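Local atomic coordinates of squalene synthase HpnC (Alicyclobacillus acidocaldarius subsp. acidocaldarius, PDB entry 4HD1), a protein that probably catalyses the head-to-head condensation of isoprenoid diphosphates in the manner of squalene and phytoene synthases. Residues L40-F44 / V143-F147; K119-W125 / R182-A188; I174-L178 / I200-R204; G227-E231 / L242-R246. All coordinates share one frame; numbering follows the deposited sequence. Where two conformers were deposited one is given.

Overall arrangement
The four contacts tie together an all-helical chain of the squalene/phytoene synthase family, built on the alpha-helical isoprenoid synthase fold. Contacts 1 and 4 are neighbours, their centres about 16 Å apart; they meet where Leu144 packs on Leu230, and helix 236-257 of contact 4 also touches contact 1 through Leu238. Contacts 2 and 3 form a second pair with centres about 12 Å apart, joined by helices 174-179, 187-191 and 197-201, which follow one another in the chain. Contact 1 lies across the chain's centre from this pair, its centre about 33 Å from that of contact 2. Contact 2 interleaves with both contact 1 and contact 3 along the sequence, and contact 4 comes last, a local hairpin contact.

Contact 1 (L40-F44 / V143-F147); sequences LRPHF and VLGIF
Leu40, just ahead of helix 41-56, reaches the end of helix 137-146 with both methyls. Leu40 CD1 sits over one face of the Phe147 ring in a CH-pi contact, 3.9 Å from its centroid and 18° off the normal. Leu40 CD2 lies 4.0 Å from Ile146 CG2, the two side chains running alongside in opposing senses. With CG of Leu40 anti to the carbonyl carbon (chi1 -66°), the fork opens toward both residues. Nearly one helical turn on, His43 offers its backbone and CB: Ile146 CD1 comes within 3.7 Å of His43 O, while the imidazole turns elsewhere and its ND1 bonds Thr95 OG1. Phe44 completes the row. Its CE1 meets Phe147 CE2 at 3.9 Å, that atom lying near the plane of the Phe44 ring, and Phe44 CZ reaches Val143 CG2 at 3.9 Å. Ile146 CD1 touches the same ring obliquely at CD1, so this isoleucine packs against Leu40, His43 and Phe44 together. Leu238 of helix 236-257 packs on Val143 and Phe147. The join between the start of one helix and the end of another is therefore apolar, held by shape and exclusion of water, with ND1 of His43 bonded to Thr95 of helix 87-99.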
loop_
_atom_site.group_PDB
_atom_site.type_symbol
_atom_site.label_atom_id
_atom_site.label_comp_id
_atom_site.label_asym_id
_atom_site.label_seq_id
_atom_site.Cartn_x
_atom_site.Cartn_y
_atom_site.Cartn_z
ATOM N N LEU A 40 -12.693 -12.562 10.081
ATOM C CA LEU A 40 -11.481 -12.174 9.347
ATOM C C LEU A 40 -10.898 -10.831 9.770
ATOM O O LEU A 40 -9.710 -10.582 9.531
ATOM C CB LEU A 40 -11.702 -12.202 7.825
ATOM C CG LEU A 40 -11.962 -13.568 7.178
ATOM C CD1 LEU A 40 -12.195 -13.406 5.670
ATOM C CD2 LEU A 40 -10.858 -14.591 7.472
ATOM N N ARG A 41 -11.708 -9.969 10.391
ATOM C CA ARG A 41 -11.201 -8.673 10.867
ATOM C C ARG A 41 -9.907 -8.743 11.707
ATOM O O ARG A 41 -9.021 -7.917 11.503
ATOM C CB ARG A 41 -12.276 -7.888 11.619
ATOM C CG ARG A 41 -13.224 -7.114 10.727
ATOM C CD ARG A 41 -14.182 -6.264 11.544
ATOM N NE ARG A 41 -15.544 -6.514 11.091
ATOM C CZ ARG A 41 -16.506 -7.045 11.837
ATOM N NH1 ARG A 41 -16.283 -7.347 13.112
ATOM N NH2 ARG A 41 -17.702 -7.250 11.308
ATOM N N PRO A 42 -9.780 -9.726 12.634
ATOM C CA PRO A 42 -8.550 -9.785 13.439
ATOM C C PRO A 42 -7.278 -9.872 12.594
ATOM O O PRO A 42 -6.234 -9.322 12.978
ATOM C CB PRO A 42 -8.724 -11.074 14.251
ATOM C CG PRO A 42 -10.195 -11.215 14.390
ATOM C CD PRO A 42 -10.738 -10.768 13.057
ATOM N N HIS A 43 -7.374 -10.542 11.447
ATOM C CA HIS A 43 -6.236 -10.670 10.550
ATOM C C HIS A 43 -5.937 -9.374 9.843
ATOM O O HIS A 43 -4.777 -9.082 9.537
ATOM C CB HIS A 43 -6.460 -11.825 9.589
ATOM C CG HIS A 43 -6.820 -13.116 10.289
ATOM N ND1 HIS A 43 -5.988 -13.720 11.165
ATOM C CD2 HIS A 43 -7.976 -13.897 10.240
ATOM C CE1 HIS A 43 -6.576 -14.833 11.647
ATOM N NE2 HIS A 43 -7.794 -14.939 11.080
ATOM N N PHE A 44 -6.970 -8.566 9.597
ATOM C CA PHE A 44 -6.753 -7.215 9.085
ATOM C C PHE A 44 -5.986 -6.371 10.119
ATOM O O PHE A 44 -5.025 -5.683 9.761
ATOM C CB PHE A 44 -8.069 -6.564 8.624
ATOM C CG PHE A 44 -8.405 -6.846 7.180
ATOM C CD1 PHE A 44 -8.786 -8.125 6.769
ATOM C CD2 PHE A 44 -8.312 -5.842 6.217
ATOM C CE1 PHE A 44 -9.078 -8.389 5.433
ATOM C CE2 PHE A 44 -8.604 -6.095 4.881
ATOM C CZ PHE A 44 -8.986 -7.371 4.492
ATOM N N VAL A 143 -4.186 -9.381 1.603
ATOM C CA VAL A 143 -5.648 -9.340 1.655
ATOM C C VAL A 143 -6.262 -10.564 0.952
ATOM O O VAL A 143 -7.162 -11.212 1.504
ATOM C CB VAL A 143 -6.208 -8.001 1.103
ATOM C CG1 VAL A 143 -7.703 -8.100 0.798
ATOM C CG2 VAL A 143 -5.931 -6.867 2.091
ATOM N N LEU A 144 -5.761 -10.894 -0.241
ATOM C CA LEU A 144 -6.191 -12.113 -0.938
ATOM C C LEU A 144 -5.914 -13.329 -0.067
ATOM O O LEU A 144 -6.757 -14.223 0.051
ATOM C CB LEU A 144 -5.484 -12.273 -2.289
ATOM C CG LEU A 144 -5.852 -11.318 -3.425
ATOM C CD1 LEU A 144 -4.942 -11.566 -4.622
ATOM C CD2 LEU A 144 -7.320 -11.476 -3.808
ATOM N N GLY A 145 -4.729 -13.340 0.549
ATOM C CA GLY A 145 -4.309 -14.412 1.449
ATOM C C GLY A 145 -5.275 -14.621 2.598
ATOM O O GLY A 145 -5.623 -15.767 2.926
ATOM N N ILE A 146 -5.726 -13.517 3.200
ATOM C CA ILE A 146 -6.667 -13.579 4.326
ATOM C C ILE A 146 -7.985 -14.232 3.900
ATOM O O ILE A 146 -8.552 -15.022 4.649
ATOM C CB ILE A 146 -6.890 -12.191 4.979
ATOM C CG1 ILE A 146 -5.596 -11.715 5.665
ATOM C CG2 ILE A 146 -8.035 -12.238 5.990
ATOM C CD1 ILE A 146 -5.627 -10.282 6.165
ATOM N N PHE A 147 -8.429 -13.931 2.682
ATOM C CA PHE A 147 -9.674 -14.473 2.125
ATOM C C PHE A 147 -9.553 -15.841 1.435
ATOM O O PHE A 147 -10.539 -16.336 0.896
ATOM C CB PHE A 147 -10.272 -13.472 1.128
ATOM C CG PHE A 147 -11.095 -12.392 1.767
ATOM C CD1 PHE A 147 -12.465 -12.574 1.972
ATOM C CD2 PHE A 147 -10.508 -11.189 2.167
ATOM C CE1 PHE A 147 -13.236 -11.579 2.562
ATOM C CE2 PHE A 147 -11.278 -10.190 2.750
ATOM C CZ PHE A 147 -12.644 -10.388 2.952
#

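Contact 2 (K119-W125 / R182-A188)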
loop_
_atom_site.group_PDB
_atom_site.type_symbol
_atom_site.label_atom_id
_atom_site.label_comp_id
_atom_site.label_asym_id
_atom_site.label_seq_id
_atom_site.Cartn_x
_atom_site.Cartn_y
_atom_site.Cartn_z
ATOM N N LYS A 119 15.745 6.661 -2.768
ATOM C CA LYS A 119 15.242 7.363 -3.949
ATOM C C LYS A 119 14.354 8.557 -3.613
ATOM O O LYS A 119 13.357 8.434 -2.891
ATOM C CB LYS A 119 14.524 6.408 -4.903
ATOM C CG LYS A 119 15.464 5.485 -5.657
ATOM C CD LYS A 119 14.829 4.948 -6.929
ATOM C CE LYS A 119 15.785 3.986 -7.612
ATOM N NZ LYS A 119 15.489 3.829 -9.059
ATOM N N HIS A 120 14.740 9.710 -4.146
ATOM C CA HIS A 120 13.973 10.936 -3.992
ATOM C C HIS A 120 13.402 11.355 -5.315
ATOM O O HIS A 120 12.468 12.158 -5.371
ATOM C CB HIS A 120 14.848 12.027 -3.391
ATOM C CG HIS A 120 15.295 11.730 -1.981
ATOM N ND1 HIS A 120 16.342 10.931 -1.708
ATOM C CD2 HIS A 120 14.778 12.140 -0.751
ATOM C CE1 HIS A 120 16.495 10.839 -0.373
ATOM N NE2 HIS A 120 15.536 11.578 0.209
ATOM N N THR A 121 13.963 10.810 -6.393
ATOM C CA THR A 121 13.465 11.051 -7.749
ATOM C C THR A 121 13.402 9.720 -8.504
ATOM O O THR A 121 14.149 8.790 -8.190
ATOM C CB THR A 121 14.324 12.084 -8.538
ATOM O OG1 THR A 121 15.600 11.527 -8.871
ATOM C CG2 THR A 121 14.527 13.384 -7.750
ATOM N N TYR A 122 12.505 9.634 -9.485
ATOM C CA TYR A 122 12.381 8.445 -10.333
ATOM C C TYR A 122 12.654 8.759 -11.810
ATOM O O TYR A 122 12.098 9.708 -12.375
ATOM C CB TYR A 122 11.016 7.759 -10.128
ATOM C CG TYR A 122 10.923 7.056 -8.785
ATOM C CD1 TYR A 122 11.211 5.694 -8.664
ATOM C CD2 TYR A 122 10.590 7.762 -7.628
ATOM C CE1 TYR A 122 11.154 5.055 -7.432
ATOM C CE2 TYR A 122 10.535 7.132 -6.393
ATOM C CZ TYR A 122 10.818 5.783 -6.302
ATOM O OH TYR A 122 10.765 5.166 -5.077
ATOM N N ASP A 123 13.525 7.958 -12.418
ATOM C CA ASP A 123 13.948 8.160 -13.800
ATOM C C ASP A 123 12.868 7.787 -14.820
ATOM O O ASP A 123 12.538 8.587 -15.700
ATOM C CB ASP A 123 15.224 7.362 -14.068
ATOM C CG ASP A 123 16.101 8.006 -15.110
ATOM O OD1 ASP A 123 15.748 7.958 -16.308
ATOM O OD2 ASP A 123 17.155 8.551 -14.720
ATOM N N THR A 124 12.330 6.572 -14.702
ATOM C CA THR A 124 11.358 6.059 -15.674
ATOM C C THR A 124 10.094 5.519 -15.015
ATOM O O THR A 124 10.043 5.321 -13.797
ATOM C CB THR A 124 11.958 4.960 -16.596
ATOM O OG1 THR A 124 12.271 3.787 -15.830
ATOM C CG2 THR A 124 13.215 5.460 -17.314
ATOM N N TRP A 125 9.076 5.287 -15.838
ATOM C CA TRP A 125 7.845 4.636 -15.405
ATOM C C TRP A 125 8.115 3.278 -14.818
ATOM O O TRP A 125 7.485 2.893 -13.834
ATOM C CB TRP A 125 6.854 4.533 -16.561
ATOM C CG TRP A 125 5.702 3.601 -16.271
ATOM C CD1 TRP A 125 5.475 2.337 -16.808
ATOM C CD2 TRP A 125 4.596 3.817 -15.329
ATOM N NE1 TRP A 125 4.333 1.784 -16.294
ATOM C CE2 TRP A 125 3.755 2.616 -15.403
ATOM C CE3 TRP A 125 4.222 4.850 -14.476
ATOM C CZ2 TRP A 125 2.602 2.477 -14.645
ATOM C CZ3 TRP A 125 3.056 4.700 -13.718
ATOM C CH2 TRP A 125 2.267 3.542 -13.801
ATOM N N ARG A 182 10.656 14.852 -2.228
ATOM C CA ARG A 182 10.470 13.744 -3.170
ATOM C C ARG A 182 9.601 14.092 -4.363
ATOM O O ARG A 182 8.607 14.807 -4.237
ATOM C CB ARG A 182 9.826 12.548 -2.474
ATOM C CG ARG A 182 10.671 11.939 -1.386
ATOM C CD ARG A 182 9.838 11.030 -0.508
ATOM N NE ARG A 182 10.634 10.580 0.626
ATOM C CZ ARG A 182 11.597 9.667 0.543
ATOM N NH1 ARG A 182 11.879 9.086 -0.622
ATOM N NH2 ARG A 182 12.280 9.332 1.628
ATOM N N ILE A 183 9.982 13.557 -5.518
ATOM C CA ILE A 183 9.160 13.627 -6.717
ATOM C C ILE A 183 9.029 12.229 -7.314
ATOM O O ILE A 183 10.033 11.566 -7.602
ATOM C CB ILE A 183 9.726 14.610 -7.763
ATOM C CG1 ILE A 183 9.959 15.994 -7.130
ATOM C CG2 ILE A 183 8.790 14.693 -8.970
ATOM C CD1 ILE A 183 10.790 16.945 -7.969
ATOM N N TYR A 184 7.782 11.794 -7.489
ATOM C CA TYR A 184 7.470 10.465 -8.010
ATOM C C TYR A 184 7.167 10.469 -9.506
ATOM O O TYR A 184 7.196 9.411 -10.147
ATOM C CB TYR A 184 6.313 9.837 -7.220
ATOM C CG TYR A 184 6.695 9.490 -5.801
ATOM C CD1 TYR A 184 7.414 8.327 -5.519
ATOM C CD2 TYR A 184 6.362 10.331 -4.741
ATOM C CE1 TYR A 184 7.788 8.005 -4.221
ATOM C CE2 TYR A 184 6.725 10.015 -3.435
ATOM C CZ TYR A 184 7.436 8.849 -3.180
ATOM O OH TYR A 184 7.803 8.527 -1.890
ATOM N N VAL A 185 6.877 11.647 -10.059
ATOM C CA VAL A 185 6.646 11.771 -11.500
ATOM C C VAL A 185 7.925 11.356 -12.220
ATOM O O VAL A 185 8.979 11.910 -11.939
ATOM C CB VAL A 185 6.249 13.205 -11.911
ATOM C CG1 VAL A 185 5.846 13.237 -13.371
ATOM C CG2 VAL A 185 5.102 13.713 -11.056
ATOM N N PRO A 186 7.849 10.354 -13.115
ATOM C CA PRO A 186 9.062 9.882 -13.793
ATOM C C PRO A 186 9.726 10.968 -14.646
ATOM O O PRO A 186 9.031 11.745 -15.317
ATOM C CB PRO A 186 8.551 8.733 -14.667
ATOM C CG PRO A 186 7.309 8.268 -13.985
ATOM C CD PRO A 186 6.680 9.517 -13.444
ATOM N N ARG A 187 11.059 10.993 -14.617
ATOM C CA ARG A 187 11.864 11.996 -15.317
ATOM C C ARG A 187 11.680 11.937 -16.838
ATOM O O ARG A 187 11.572 12.975 -17.492
ATOM C CB ARG A 187 13.351 11.846 -14.945
ATOM C CG ARG A 187 14.130 13.160 -14.902
ATOM C CD ARG A 187 15.640 12.952 -14.772
ATOM N NE ARG A 187 16.148 13.245 -13.433
ATOM C CZ ARG A 187 16.052 12.415 -12.396
ATOM N NH1 ARG A 187 15.460 11.237 -12.540
ATOM N NH2 ARG A 187 16.544 12.767 -11.217
ATOM N N ALA A 188 11.629 10.722 -17.386
ATOM C CA ALA A 188 11.469 10.502 -18.827
ATOM C C ALA A 188 10.086 10.890 -19.345
ATOM O O ALA A 188 9.959 11.376 -20.467
ATOM C CB ALA A 188 11.794 9.059 -19.187
HETATM O O HOH W 1 11.142 11.944 -10.135
#
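A largely loop-to-loop contact held by backbone bonds joins His120-Asp123, in the link from helix 104-118 to helix 125-135, to Ile183-Ala188, on the approach to and start of helix 187-191. Ile183 N donates to His120 O at 2.9 Å, Arg187 N to Tyr122 O at 2.8 Å, and Ala188 N to Asp123 O at 2.9 Å. Between these, a water accepts from Tyr122 N at 2.8 Å and lies close to the carbonyls of Ile183 and Val185, bridging the two segments. Arg182 lays its guanidinium flat on the His120 ring, planes 12° apart and centres 4.7 Å apart, while its NH1 bonds Asp116 O. Tyr122 and Tyr184 run alongside each other and meet rim to rim, Tyr122 CE2 to Tyr184 CD1 at 3.5 Å; Tyr184 OH bonds Asp116 OD1. In one of its two conformers Arg187 places NH2 2.8 Å from Thr121 OG1, so this link is doubtful. Pro186 CB presses on the Thr124-Trp125 backbone. Around the pair, helix 197-201 touches Thr121, Ile183 and Arg187, helix 174-179 borders Ile183, Tyr184 and Val185, and helix 207-227 packs against Trp125, Val185 and Pro186.

Contact 3 (I174-L178 / I200-R204)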
loop_
_atom_site.group_PDB
_atom_site.type_symbol
_atom_site.label_atom_id
_atom_site.label_comp_id
_atom_site.label_asym_id
_atom_site.label_seq_id
_atom_site.Cartn_x
_atom_site.Cartn_y
_atom_site.Cartn_z
ATOM N N ILE A 174 1.435 15.559 -5.475
ATOM C CA ILE A 174 2.689 16.148 -5.960
ATOM C C ILE A 174 3.199 17.233 -4.999
ATOM O O ILE A 174 4.384 17.259 -4.659
ATOM C CB ILE A 174 2.550 16.733 -7.392
ATOM C CG1 ILE A 174 1.955 15.713 -8.376
ATOM C CG2 ILE A 174 3.887 17.245 -7.907
ATOM C CD1 ILE A 174 2.793 14.475 -8.613
ATOM N N ASP A 175 2.295 18.111 -4.560
ATOM C CA ASP A 175 2.637 19.191 -3.631
ATOM C C ASP A 175 3.153 18.678 -2.295
ATOM O O ASP A 175 4.241 19.062 -1.858
ATOM C CB ASP A 175 1.448 20.130 -3.410
ATOM C CG ASP A 175 1.711 21.549 -3.906
ATOM O OD1 ASP A 175 2.840 21.864 -4.348
ATOM O OD2 ASP A 175 0.771 22.366 -3.834
ATOM N N ARG A 176 2.372 17.809 -1.655
ATOM C CA ARG A 176 2.751 17.215 -0.375
ATOM C C ARG A 176 4.138 16.572 -0.453
ATOM O O ARG A 176 4.981 16.810 0.414
ATOM C CB ARG A 176 1.701 16.194 0.083
ATOM C CG ARG A 176 1.979 15.567 1.443
ATOM C CD ARG A 176 0.881 14.599 1.856
ATOM N NE ARG A 176 -0.351 15.292 2.240
ATOM C CZ ARG A 176 -1.495 14.685 2.552
ATOM N NH1 ARG A 176 -1.587 13.360 2.529
ATOM N NH2 ARG A 176 -2.557 15.406 2.887
ATOM N N ASP A 177 4.364 15.780 -1.504
ATOM C CA ASP A 177 5.616 15.045 -1.696
ATOM C C ASP A 177 6.800 15.969 -1.944
ATOM O O ASP A 177 7.910 15.704 -1.474
ATOM C CB ASP A 177 5.487 14.039 -2.847
ATOM C CG ASP A 177 4.605 12.842 -2.495
ATOM O OD1 ASP A 177 4.521 12.494 -1.297
ATOM O OD2 ASP A 177 3.999 12.245 -3.423
ATOM N N LEU A 178 6.556 17.047 -2.686
ATOM C CA LEU A 178 7.587 18.037 -2.984
ATOM C C LEU A 178 8.114 18.657 -1.698
ATOM O O LEU A 178 9.323 18.729 -1.489
ATOM C CB LEU A 178 7.045 19.120 -3.920
ATOM C CG LEU A 178 8.038 20.171 -4.420
ATOM C CD1 LEU A 178 9.039 19.567 -5.397
ATOM C CD2 LEU A 178 7.289 21.329 -5.059
ATOM N N ILE A 200 8.340 20.986 -11.779
ATOM C CA ILE A 200 7.670 20.441 -10.598
ATOM C C ILE A 200 8.147 21.165 -9.338
ATOM O O ILE A 200 7.338 21.538 -8.484
ATOM C CB ILE A 200 7.893 18.906 -10.465
ATOM C CG1 ILE A 200 7.398 18.149 -11.712
ATOM C CG2 ILE A 200 7.263 18.357 -9.189
ATOM C CD1 ILE A 200 5.918 18.300 -12.028
ATOM N N ARG A 201 9.460 21.365 -9.236
ATOM C CA ARG A 201 10.056 22.078 -8.106
ATOM C C ARG A 201 9.546 23.526 -8.038
ATOM O O ARG A 201 9.209 24.023 -6.959
ATOM C CB ARG A 201 11.598 22.024 -8.169
ATOM C CG ARG A 201 12.171 20.608 -8.033
ATOM C CD ARG A 201 13.701 20.600 -8.023
ATOM N NE ARG A 201 14.225 19.233 -7.862
ATOM C CZ ARG A 201 14.763 18.494 -8.839
ATOM N NH1 ARG A 201 14.886 18.991 -10.072
ATOM N NH2 ARG A 201 15.198 17.261 -8.574
ATOM N N ALA A 202 9.468 24.181 -9.199
ATOM C CA ALA A 202 8.952 25.551 -9.300
ATOM C C ALA A 202 7.423 25.587 -9.431
ATOM O O ALA A 202 6.850 26.603 -9.837
ATOM C CB ALA A 202 9.611 26.281 -10.465
ATOM N N ARG A 203 6.778 24.469 -9.091
ATOM C CA ARG A 203 5.311 24.347 -9.048
ATOM C C ARG A 203 4.596 24.956 -10.264
ATOM O O ARG A 203 3.504 25.548 -10.131
ATOM C CB ARG A 203 4.760 24.914 -7.727
ATOM C CG ARG A 203 5.364 24.248 -6.486
ATOM C CD ARG A 203 4.948 24.910 -5.177
ATOM N NE ARG A 203 3.609 24.509 -4.750
ATOM C CZ ARG A 203 2.533 25.286 -4.820
ATOM N NH1 ARG A 203 2.625 26.521 -5.298
ATOM N NH2 ARG A 203 1.361 24.832 -4.405
ATOM N N ARG A 204 5.237 24.807 -11.443
ATOM C CA ARG A 204 4.712 25.343 -12.692
ATOM C C ARG A 204 3.953 24.270 -13.446
ATOM O O ARG A 204 4.529 23.251 -13.834
ATOM C CB ARG A 204 5.842 25.858 -13.578
ATOM C CG ARG A 204 6.414 27.207 -13.186
ATOM C CD ARG A 204 7.384 27.682 -14.258
ATOM N NE ARG A 204 8.493 26.746 -14.437
ATOM C CZ ARG A 204 9.742 26.971 -14.040
ATOM N NH1 ARG A 204 10.062 28.115 -13.447
ATOM N NH2 ARG A 204 10.679 26.053 -14.245
#
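Asp175 and Leu178 of the short helix 174-179 meet the Schellman motif that closes helix 197-201, in which Arg203, with positive phi, is the C-prime residue and its N bonds Ile200 O. The tightly packed part is largely apolar, with Ile174 and Ile200 buried and Leu178 partly exposed. Ile174 and Ile200 meet nearly perpendicular and touch through their CG2 methyls, 3.8 Å apart. Leu178, its CG anti to the backbone N (chi1 -175°), extends toward the helix end: CD2 comes to 3.4 Å from Ile200 O and rests at 3.8 Å on CG of Arg203, while CD1 lies 3.8 Å from Arg201 CA. Val185 touches Ile174 on the buried side. The outer part is more open, since Arg201 and Arg203 are exposed and Asp175 partly so. It is nevertheless held by a paired salt bridge, and Phe264, the last modelled residue, touches both Asp175 and Arg203. A bend at chi3 (79°) turns the arginine side-on to the carboxylate, whose plane is only 7° from that of the guanidinium. Each oxygen uses its syn lone pair: Arg203 NE donates to Asp175 OD1 at 2.8 Å, and Arg203 NH2 to Asp175 OD2 at 2.6 Å.

Contact 4 (G227-E231 / L242-R246); sequences GRRLE and LKLYR
A helical hairpin forms the setting: the turn after helix 207-227, partly 3-10 in form, folds back on helix 236-257, and a side-on carboxylate-guanidinium pair joins Glu231 to Arg246. Their planes lie 25° apart. Arg246 NE donates to Glu231 OE2 and Arg246 NH2 to Glu231 OE1, both at 2.8 Å and close to straight; each oxygen uses its syn lone pair, and each lies near the guanidinium plane. The arginine bends at chi3 (62°), which brings its edge round to the acid. Two bonds thus fix the rotation of the guanidinium, so that one of its faces is turned to Arg228. That second guanidinium lies stacked on it, centres 3.7 Å apart and planes at 24°, with Arg246 NH2 over the centre of the Arg228 group. Two like charges so near each other would be unfavourable alone; Glu231 probably offsets this, and Glu250 adds a long, weak ion pair to Arg246 NH1. Beneath the polar layer, Leu230 and Leu242 pack crosswise, Leu230 CD2 to Leu242 CD1 at 3.7 Å, and Leu230 continues onto Leu157 and Ser158 of helix 152-172. Glu231 CG passes Leu242 CB at 4.0 Å, linking the two layers. At the backbone end of Arg228, its CG stands over the Arg246 face, 3.4 Å from Arg246 NE.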
loop_
_atom_site.group_PDB
_atom_site.type_symbol
_atom_site.label_atom_id
_atom_site.label_comp_id
_atom_site.label_asym_id
_atom_site.label_seq_id
_atom_site.Cartn_x
_atom_site.Cartn_y
_atom_site.Cartn_z
ATOM N N GLY A 227 -7.487 -4.477 -13.348
ATOM C CA GLY A 227 -7.679 -4.986 -11.982
ATOM C C GLY A 227 -9.094 -5.443 -11.683
ATOM O O GLY A 227 -9.308 -6.461 -11.011
ATOM N N ARG A 228 -10.048 -4.674 -12.199
ATOM C CA ARG A 228 -11.487 -4.934 -12.126
ATOM C C ARG A 228 -11.877 -6.411 -12.235
ATOM O O ARG A 228 -12.826 -6.853 -11.598
ATOM C CB ARG A 228 -12.154 -4.179 -13.270
ATOM C CG ARG A 228 -13.507 -3.590 -12.961
ATOM C CD ARG A 228 -14.128 -3.135 -14.261
ATOM N NE ARG A 228 -15.191 -2.156 -14.075
ATOM C CZ ARG A 228 -16.428 -2.445 -13.673
ATOM N NH1 ARG A 228 -17.320 -1.472 -13.550
ATOM N NH2 ARG A 228 -16.775 -3.697 -13.383
ATOM N N ARG A 229 -11.149 -7.162 -13.057
ATOM C CA ARG A 229 -11.460 -8.571 -13.297
ATOM C C ARG A 229 -11.437 -9.416 -12.017
ATOM O O ARG A 229 -12.181 -10.386 -11.900
ATOM C CB ARG A 229 -10.524 -9.153 -14.371
ATOM C CG ARG A 229 -10.779 -10.612 -14.745
ATOM C CD ARG A 229 -12.107 -10.816 -15.458
ATOM N NE ARG A 229 -12.452 -12.237 -15.528
ATOM C CZ ARG A 229 -13.689 -12.710 -15.640
ATOM N NH1 ARG A 229 -14.720 -11.873 -15.696
ATOM N NH2 ARG A 229 -13.899 -14.023 -15.686
ATOM N N LEU A 230 -10.596 -9.028 -11.061
ATOM C CA LEU A 230 -10.485 -9.722 -9.773
ATOM C C LEU A 230 -11.828 -9.761 -9.012
ATOM O O LEU A 230 -12.147 -10.737 -8.307
ATOM C CB LEU A 230 -9.378 -9.082 -8.921
ATOM C CG LEU A 230 -9.022 -9.724 -7.576
ATOM C CD1 LEU A 230 -8.675 -11.202 -7.728
ATOM C CD2 LEU A 230 -7.902 -8.969 -6.857
ATOM N N GLU A 231 -12.624 -8.709 -9.182
ATOM C CA GLU A 231 -13.947 -8.643 -8.558
ATOM C C GLU A 231 -14.865 -9.821 -8.912
ATOM O O GLU A 231 -15.793 -10.112 -8.164
ATOM C CB GLU A 231 -14.626 -7.306 -8.870
ATOM C CG GLU A 231 -13.919 -6.125 -8.220
ATOM C CD GLU A 231 -14.273 -4.784 -8.838
ATOM O OE1 GLU A 231 -15.364 -4.649 -9.448
ATOM O OE2 GLU A 231 -13.449 -3.850 -8.706
ATOM N N LEU A 242 -12.975 -4.566 -2.894
ATOM C CA LEU A 242 -12.145 -4.226 -4.052
ATOM C C LEU A 242 -12.808 -3.183 -4.928
ATOM O O LEU A 242 -12.157 -2.230 -5.349
ATOM C CB LEU A 242 -11.814 -5.465 -4.888
ATOM C CG LEU A 242 -10.868 -6.469 -4.232
ATOM C CD1 LEU A 242 -10.868 -7.747 -5.052
ATOM C CD2 LEU A 242 -9.455 -5.915 -4.070
ATOM N N LYS A 243 -14.102 -3.358 -5.189
ATOM C CA LYS A 243 -14.839 -2.407 -6.016
ATOM C C LYS A 243 -14.689 -1.015 -5.413
ATOM O O LYS A 243 -14.405 -0.029 -6.094
ATOM C CB LYS A 243 -16.312 -2.806 -6.119
ATOM C CG LYS A 243 -17.175 -1.818 -6.895
ATOM C CD LYS A 243 -18.509 -2.448 -7.290
ATOM C CE LYS A 243 -19.548 -1.400 -7.659
ATOM N NZ LYS A 243 -20.915 -1.990 -7.788
ATOM N N LEU A 244 -14.846 -0.948 -4.114
ATOM C CA LEU A 244 -14.807 0.314 -3.429
ATOM C C LEU A 244 -13.411 0.957 -3.418
ATOM O O LEU A 244 -13.296 2.172 -3.590
ATOM C CB LEU A 244 -15.350 0.123 -2.030
ATOM C CG LEU A 244 -15.177 1.317 -1.107
ATOM C CD1 LEU A 244 -16.021 2.496 -1.588
ATOM C CD2 LEU A 244 -15.586 0.918 0.306
ATOM N N TYR A 245 -12.352 0.171 -3.237
ATOM C CA TYR A 245 -11.003 0.711 -3.453
ATOM C C TYR A 245 -10.895 1.272 -4.873
ATOM O O TYR A 245 -10.382 2.379 -5.067
ATOM C CB TYR A 245 -9.919 -0.348 -3.234
ATOM C CG TYR A 245 -9.854 -0.960 -1.843
ATOM C CD1 TYR A 245 -10.276 -0.251 -0.711
ATOM C CD2 TYR A 245 -9.327 -2.245 -1.661
ATOM C CE1 TYR A 245 -10.198 -0.817 0.557
ATOM C CE2 TYR A 245 -9.244 -2.819 -0.400
ATOM C CZ TYR A 245 -9.676 -2.101 0.704
ATOM O OH TYR A 245 -9.592 -2.674 1.953
ATOM N N ARG A 246 -11.392 0.512 -5.856
ATOM C CA ARG A 246 -11.364 0.930 -7.257
ATOM C C ARG A 246 -12.111 2.246 -7.457
ATOM O O ARG A 246 -11.595 3.161 -8.099
ATOM C CB ARG A 246 -11.915 -0.157 -8.193
ATOM C CG ARG A 246 -12.225 0.354 -9.598
ATOM C CD ARG A 246 -12.567 -0.735 -10.612
ATOM N NE ARG A 246 -13.761 -1.525 -10.290
ATOM C CZ ARG A 246 -15.022 -1.157 -10.521
ATOM N NH1 ARG A 246 -15.307 0.021 -11.064
ATOM N NH2 ARG A 246 -16.013 -1.976 -10.192
#